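Local coordinates for protein mevalonate kinase, putative (PDB 2HFS) that probably catalyses the ATP-dependent phosphorylation of (R)-mevalonate to (R)-5-phosphomevalonate, an early step of isoprenoid and sterol biosynthesis, at residues Y19-L24 / A36-I41. Residues are numbered along the deposited sequence; the frame is centred on the assembly and turned at random.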
ATOM      1  N   TYR A  19       7.509   3.674  -2.139  1.00  7.02           N
ATOM      2  CA  TYR A  19       7.347   2.603  -1.150  1.00  7.02           C
ATOM      3  C   TYR A  19       6.051   1.821  -1.329  1.00  7.52           C
ATOM      4  O   TYR A  19       5.055   2.373  -1.820  1.00  9.06           O
ATOM      5  CB  TYR A  19       7.424   3.167   0.260  1.00  8.50           C
ATOM      6  CG  TYR A  19       8.639   4.024   0.522  1.00 10.35           C
ATOM      7  CD1 TYR A  19       9.901   3.456   0.695  1.00 13.18           C
ATOM      8  CD2 TYR A  19       8.531   5.421   0.577  1.00 11.88           C
ATOM      9  CE1 TYR A  19      11.022   4.254   0.949  1.00 13.50           C
ATOM     10  CE2 TYR A  19       9.655   6.223   0.833  1.00 11.98           C
ATOM     11  CZ  TYR A  19      10.888   5.615   1.024  1.00 14.10           C
ATOM     12  OH  TYR A  19      12.016   6.382   1.252  1.00 19.45           O
ATOM     13  N   GLY A  20       6.078   0.536  -0.952  1.00  5.62           N
ATOM     14  CA  GLY A  20       4.850  -0.246  -0.787  1.00 10.11           C
ATOM     15  C   GLY A  20       4.031   0.217   0.403  1.00 11.34           C
ATOM     16  O   GLY A  20       4.465   1.092   1.147  1.00  9.47           O
ATOM     17  N   LYS A  21       2.852  -0.383   0.576  1.00 12.27           N
ATOM     18  CA  LYS A  21       1.870   0.068   1.566  1.00 13.70           C
ATOM     19  C   LYS A  21       1.088  -1.088   2.171  1.00 13.62           C
ATOM     20  O   LYS A  21       0.632  -1.973   1.448  1.00 11.50           O
ATOM     21  CB  LYS A  21       0.853   1.020   0.907  1.00 14.35           C
ATOM     22  CG  LYS A  21      -0.305   1.409   1.849  1.00 18.50           C
ATOM     23  CD  LYS A  21      -1.686   1.261   1.206  1.00 18.31           C
ATOM     24  CE  LYS A  21      -1.976  -0.156   0.689  1.00 16.78           C
ATOM     25  NZ  LYS A  21      -3.388  -0.315   0.246  1.00 21.53           N
ATOM     26  N   VAL A  22       0.900  -1.059   3.489  1.00 11.17           N
ATOM     27  CA  VAL A  22      -0.094  -1.929   4.128  1.00 12.14           C
ATOM     28  C   VAL A  22      -0.990  -1.088   5.047  1.00 10.97           C
ATOM     29  O   VAL A  22      -0.544  -0.110   5.618  1.00 12.38           O
ATOM     30  CB  VAL A  22       0.520  -3.127   4.941  1.00 12.97           C
ATOM     31  CG1 VAL A  22       1.545  -3.898   4.108  1.00 14.35           C
ATOM     32  CG2 VAL A  22       1.143  -2.668   6.246  1.00 15.73           C
ATOM     33  N   ILE A  23      -2.247  -1.471   5.182  1.00 13.40           N
ATOM     34  CA  ILE A  23      -3.096  -0.817   6.164  1.00 12.77           C
ATOM     35  C   ILE A  23      -3.025  -1.582   7.476  1.00 14.58           C
ATOM     36  O   ILE A  23      -3.406  -2.761   7.548  1.00 15.29           O
ATOM     37  CB  ILE A  23      -4.536  -0.693   5.652  1.00 12.84           C
ATOM     38  CG1 ILE A  23      -4.571   0.078   4.340  1.00 14.35           C
ATOM     39  CG2 ILE A  23      -5.378   0.035   6.685  1.00 11.08           C
ATOM     40  CD1 ILE A  23      -5.771  -0.221   3.491  1.00 19.38           C
ATOM     41  N   LEU A  24      -2.506  -0.925   8.511  1.00 14.37           N
ATOM     42  CA  LEU A  24      -2.392  -1.548   9.814  1.00 13.61           C
ATOM     43  C   LEU A  24      -3.719  -1.524  10.549  1.00 13.37           C
ATOM     44  O   LEU A  24      -4.130  -2.532  11.121  1.00 14.51           O
ATOM     45  CB  LEU A  24      -1.302  -0.885  10.653  1.00 14.91           C
ATOM     46  CG  LEU A  24       0.133  -1.120  10.184  1.00 14.89           C
ATOM     47  CD1 LEU A  24       1.047  -0.588  11.259  1.00 18.74           C
ATOM     48  CD2 LEU A  24       0.393  -2.609   9.917  1.00 18.23           C
ATOM     49  N   ALA A  36      -7.510   5.992  10.306  1.00 13.65           N
ATOM     50  CA  ALA A  36      -6.815   4.789   9.844  1.00 12.69           C
ATOM     51  C   ALA A  36      -5.299   4.947   9.998  1.00 12.57           C
ATOM     52  O   ALA A  36      -4.776   6.058   9.995  1.00 14.70           O
ATOM     53  CB  ALA A  36      -7.189   4.469   8.386  1.00 12.47           C
ATOM     54  N   ILE A  37      -4.602   3.835  10.183  1.00 12.10           N
ATOM     55  CA  ILE A  37      -3.159   3.853  10.256  1.00 13.18           C
ATOM     56  C   ILE A  37      -2.658   3.040   9.072  1.00 12.51           C
ATOM     57  O   ILE A  37      -2.957   1.845   8.939  1.00 10.33           O
ATOM     58  CB  ILE A  37      -2.626   3.320  11.628  1.00 11.14           C
ATOM     59  CG1 ILE A  37      -3.204   4.135  12.808  1.00 15.20           C
ATOM     60  CG2 ILE A  37      -1.077   3.330  11.653  1.00 15.17           C
ATOM     61  CD1 ILE A  37      -2.856   3.593  14.246  1.00 12.39           C
ATOM     62  N   VAL A  38      -1.925   3.722   8.202  1.00 12.86           N
ATOM     63  CA  VAL A  38      -1.327   3.120   7.026  1.00 11.73           C
ATOM     64  C   VAL A  38       0.192   3.147   7.155  1.00 13.75           C
ATOM     65  O   VAL A  38       0.783   4.100   7.698  1.00 13.03           O
ATOM     66  CB  VAL A  38      -1.769   3.826   5.728  1.00 14.46           C
ATOM     67  CG1 VAL A  38      -1.155   3.147   4.517  1.00 13.78           C
ATOM     68  CG2 VAL A  38      -3.289   3.836   5.609  1.00 12.99           C
ATOM     69  N   ALA A  39       0.819   2.086   6.671  1.00 12.72           N
ATOM     70  CA  ALA A  39       2.240   1.938   6.828  1.00 13.72           C
ATOM     71  C   ALA A  39       2.884   1.899   5.460  1.00 15.07           C
ATOM     72  O   ALA A  39       2.579   1.011   4.648  1.00 16.12           O
ATOM     73  CB  ALA A  39       2.539   0.695   7.611  1.00 15.29           C
ATOM     74  N   GLY A  40       3.738   2.879   5.190  1.00 13.06           N
ATOM     75  CA  GLY A  40       4.579   2.860   3.997  1.00 13.32           C
ATOM     76  C   GLY A  40       5.839   2.082   4.314  1.00 14.43           C
ATOM     77  O   GLY A  40       6.661   2.519   5.133  1.00 16.31           O
ATOM     78  N   ILE A  41       6.010   0.940   3.647  1.00 10.46           N
ATOM     79  CA  ILE A  41       7.066  -0.008   4.008  1.00 11.06           C
ATOM     80  C   ILE A  41       8.412   0.340   3.345  1.00 10.21           C
ATOM     81  O   ILE A  41       8.457   1.171   2.425  1.00 12.11           O
ATOM     82  CB  ILE A  41       6.613  -1.446   3.703  1.00  9.38           C
ATOM     83  CG1 ILE A  41       6.258  -1.646   2.225  1.00  9.25           C
ATOM     84  CG2 ILE A  41       5.374  -1.837   4.586  1.00  8.66           C
ATOM     85  CD1 ILE A  41       6.247  -3.144   1.818  1.00 10.14           C
TER
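Val22 and Ala39 form a hydrogen-bonded pair in a beta hairpin of this GHMP kinase, where strands 17-25 and 36-52 run antiparallel. Their segments approach to 4.5 Å between axes, with directions 152° apart. Val22 N reaches Ala39 O in the plane of that carbonyl, and Ala39 N returns a nearly straight bond to Val22 O at 2.8 Å. The outer bonds are less regular: Leu24 N to Ile37 O is bent, and Ile41 N sits well above the carbonyl plane of Gly20.

One face carries Val22 and Ala39, and Val22 CG2 meets Ala39 CB at 3.9 Å. Leu24 brings CG to the same methyl, at 4.0 Å from Ala39 CB. Beyond the hairpin, Val22 packs on Leu190 and Val192 of strand 188-194, and Ala39 on Val324, joining the hairpin to the four-stranded antiparallel sheet.

The other face carries Lys21, Ile23 and Val38. Val38 CG1 lies anti to its backbone N (chi1 -178°), directed at the lysine's aliphatic stem, while CG2 turns to Ile23 CG1. The lysine chain bends at chi2 and chi3, and its NZ forms a salt bridge with Asp158 of helix 157-164. Nearer the backbone the lysine chain packs tightly: Lys21 CG lies just 3.3 Å from Val38 CG1.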